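Mitochondrial dynamics protein MID49 (Mus musculus, PDB 4WOY) is required for mitochondrial fission as an outer-membrane receptor that recruits the dynamin-related GTPase Drp1 to the mitochondrial surface and regulates its GTPase activity. Local coordinates at residues E18-L23 against E170-T175. The protein carries 1 engineered substitution. Sequence-based numbering, arbitrary orientation.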
loop_
_atom_site.group_PDB
_atom_site.type_symbol
_atom_site.label_atom_id
_atom_site.label_comp_id
_atom_site.label_asym_id
_atom_site.label_seq_id
_atom_site.Cartn_x
_atom_site.Cartn_y
_atom_site.Cartn_z
ATOM N N GLU A 18 -9.547 2.668 -20.278
ATOM C CA GLU A 18 -9.053 3.987 -19.876
ATOM C C GLU A 18 -10.131 4.927 -19.363
ATOM O O GLU A 18 -9.852 5.810 -18.550
ATOM C CB GLU A 18 -8.337 4.690 -21.027
ATOM C CG GLU A 18 -7.473 5.849 -20.531
ATOM C CD GLU A 18 -6.859 6.667 -21.651
ATOM O OE1 GLU A 18 -7.149 6.370 -22.833
ATOM O OE2 GLU A 18 -6.107 7.624 -21.345
ATOM N N ALA A 19 -11.362 4.720 -19.798
ATOM C CA ALA A 19 -12.470 5.496 -19.264
ATOM C C ALA A 19 -12.599 5.275 -17.759
ATOM O O ALA A 19 -12.841 6.213 -16.993
ATOM C CB ALA A 19 -13.777 5.155 -19.985
ATOM N N HIS A 20 -12.432 4.031 -17.338
ATOM C CA HIS A 20 -12.562 3.703 -15.924
ATOM C C HIS A 20 -11.396 4.282 -15.115
ATOM O O HIS A 20 -11.596 4.751 -13.982
ATOM C CB HIS A 20 -12.652 2.182 -15.746
ATOM C CG HIS A 20 -13.884 1.578 -16.357
ATOM N ND1 HIS A 20 -14.064 0.216 -16.493
ATOM C CD2 HIS A 20 -15.000 2.156 -16.868
ATOM C CE1 HIS A 20 -15.229 -0.018 -17.070
ATOM N NE2 HIS A 20 -15.819 1.143 -17.304
ATOM N N VAL A 21 -10.198 4.280 -15.705
ATOM C CA VAL A 21 -9.021 4.851 -15.047
ATOM C C VAL A 21 -9.184 6.359 -14.898
ATOM O O VAL A 21 -8.949 6.919 -13.826
ATOM C CB VAL A 21 -7.687 4.531 -15.810
ATOM C CG1 VAL A 21 -6.511 5.355 -15.254
ATOM C CG2 VAL A 21 -7.382 3.049 -15.741
ATOM N N THR A 22 -9.615 7.008 -15.969
ATOM C CA THR A 22 -9.802 8.459 -15.961
ATOM C C THR A 22 -10.866 8.898 -14.964
ATOM O O THR A 22 -10.718 9.932 -14.282
ATOM C CB THR A 22 -10.183 8.959 -17.362
ATOM O OG1 THR A 22 -9.170 8.541 -18.281
ATOM C CG2 THR A 22 -10.255 10.471 -17.396
ATOM N N LEU A 23 -11.932 8.100 -14.898
ATOM C CA LEU A 23 -13.062 8.353 -14.000
ATOM C C LEU A 23 -12.689 8.180 -12.530
ATOM O O LEU A 23 -13.092 8.966 -11.661
ATOM C CB LEU A 23 -14.252 7.420 -14.329
ATOM C CG LEU A 23 -15.388 7.488 -13.318
ATOM C CD1 LEU A 23 -15.949 8.975 -13.228
ATOM C CD2 LEU A 23 -16.412 6.370 -13.510
ATOM N N GLU A 170 -21.280 3.888 -13.597
ATOM C CA GLU A 170 -20.570 3.545 -14.818
ATOM C C GLU A 170 -19.396 2.613 -14.560
ATOM O O GLU A 170 -18.221 2.986 -14.603
ATOM C CB GLU A 170 -20.144 4.832 -15.563
ATOM C CG GLU A 170 -19.313 5.817 -14.734
ATOM C CD GLU A 170 -18.889 7.062 -15.534
ATOM O OE1 GLU A 170 -19.112 7.025 -16.763
ATOM O OE2 GLU A 170 -18.354 7.996 -14.905
ATOM N N CYS A 171 -19.814 1.383 -14.288
ATOM C CA CYS A 171 -18.977 0.230 -14.154
ATOM C C CYS A 171 -17.732 0.464 -13.318
ATOM O O CYS A 171 -16.645 0.058 -13.728
ATOM C CB CYS A 171 -18.565 -0.248 -15.541
ATOM S SG CYS A 171 -19.918 -0.617 -16.669
ATOM N N LEU A 172 -17.869 1.090 -12.153
ATOM C CA LEU A 172 -16.691 1.308 -11.309
ATOM C C LEU A 172 -17.041 1.150 -9.855
ATOM O O LEU A 172 -18.133 1.448 -9.474
ATOM C CB LEU A 172 -16.119 2.694 -11.533
ATOM C CG LEU A 172 -14.632 2.651 -11.309
ATOM C CD1 LEU A 172 -13.981 2.015 -12.520
ATOM C CD2 LEU A 172 -14.131 4.070 -11.044
ATOM N N GLU A 173 -16.113 0.632 -9.064
ATOM C CA GLU A 173 -16.211 0.575 -7.610
ATOM C C GLU A 173 -14.818 0.740 -7.096
ATOM O O GLU A 173 -13.923 0.139 -7.682
ATOM C CB GLU A 173 -16.761 -0.761 -7.136
ATOM C CG GLU A 173 -18.251 -0.896 -7.143
ATOM C CD GLU A 173 -18.688 -2.325 -6.859
ATOM O OE1 GLU A 173 -17.856 -3.243 -7.025
ATOM O OE2 GLU A 173 -19.866 -2.541 -6.502
ATOM N N PHE A 174 -14.593 1.486 -6.017
ATOM C CA PHE A 174 -13.282 1.379 -5.374
ATOM C C PHE A 174 -13.159 1.896 -3.945
ATOM O O PHE A 174 -14.074 2.495 -3.389
ATOM C CB PHE A 174 -12.209 2.054 -6.225
ATOM C CG PHE A 174 -12.365 3.524 -6.355
ATOM C CD1 PHE A 174 -13.148 4.061 -7.356
ATOM C CD2 PHE A 174 -11.699 4.379 -5.495
ATOM C CE1 PHE A 174 -13.278 5.418 -7.501
ATOM C CE2 PHE A 174 -11.834 5.750 -5.625
ATOM C CZ PHE A 174 -12.617 6.264 -6.637
ATOM N N THR A 175 -11.984 1.652 -3.369
ATOM C CA THR A 175 -11.712 1.957 -1.985
ATOM C C THR A 175 -10.597 2.982 -1.818
ATOM O O THR A 175 -9.564 2.893 -2.464
ATOM C CB THR A 175 -11.333 0.693 -1.245
ATOM O OG1 THR A 175 -12.385 -0.260 -1.403
ATOM C CG2 THR A 175 -11.127 0.977 0.235
#
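His-20 and Leu-172 mark the nearest approach of the two backbones, their CA atoms 6.6 Å apart, where the first turn of helix 18-42 meets the loop running into strand 173-182. No hydrogen bond joins the two segments; His-20 meets the loop through van der Waals contacts. With CG anti to the carbonyl carbon (chi1 -65°), beside the backbone N, the ring begins on the side where the loop passes. There the carbonyl oxygen of Cys-171 sits over the centre of the ring, 3.6 Å above its plane, while Cys-171 CB lies 3.5 Å from His-20 NE2. The sulfur stands farther off, at an oblique angle to the ring. Leu-172 and His-20 point in opposing directions as they pass, Leu-172 CD1 meeting His-20 CB at 3.5 Å; the other leucine methyl, Leu-172 CD2, lies 4.1 Å from Leu-23 CD2. One branched side chain thus bridges residues a helical turn apart. The contact illustrates, at the surface of the nucleotidyltransferase-like domain of MID49, how a helix is laid against the mixed sheet: Leu-172, itself buried, also touches Ala-24, and Phe-174 continues the apolar seam onto Leu-27 and Ala-28 of the same helix. At the solvent side Glu-170 and Leu-23 approach tip to tip, but the glutamate is poorly ordered and its modelled position against the leucine methyls is doubtful.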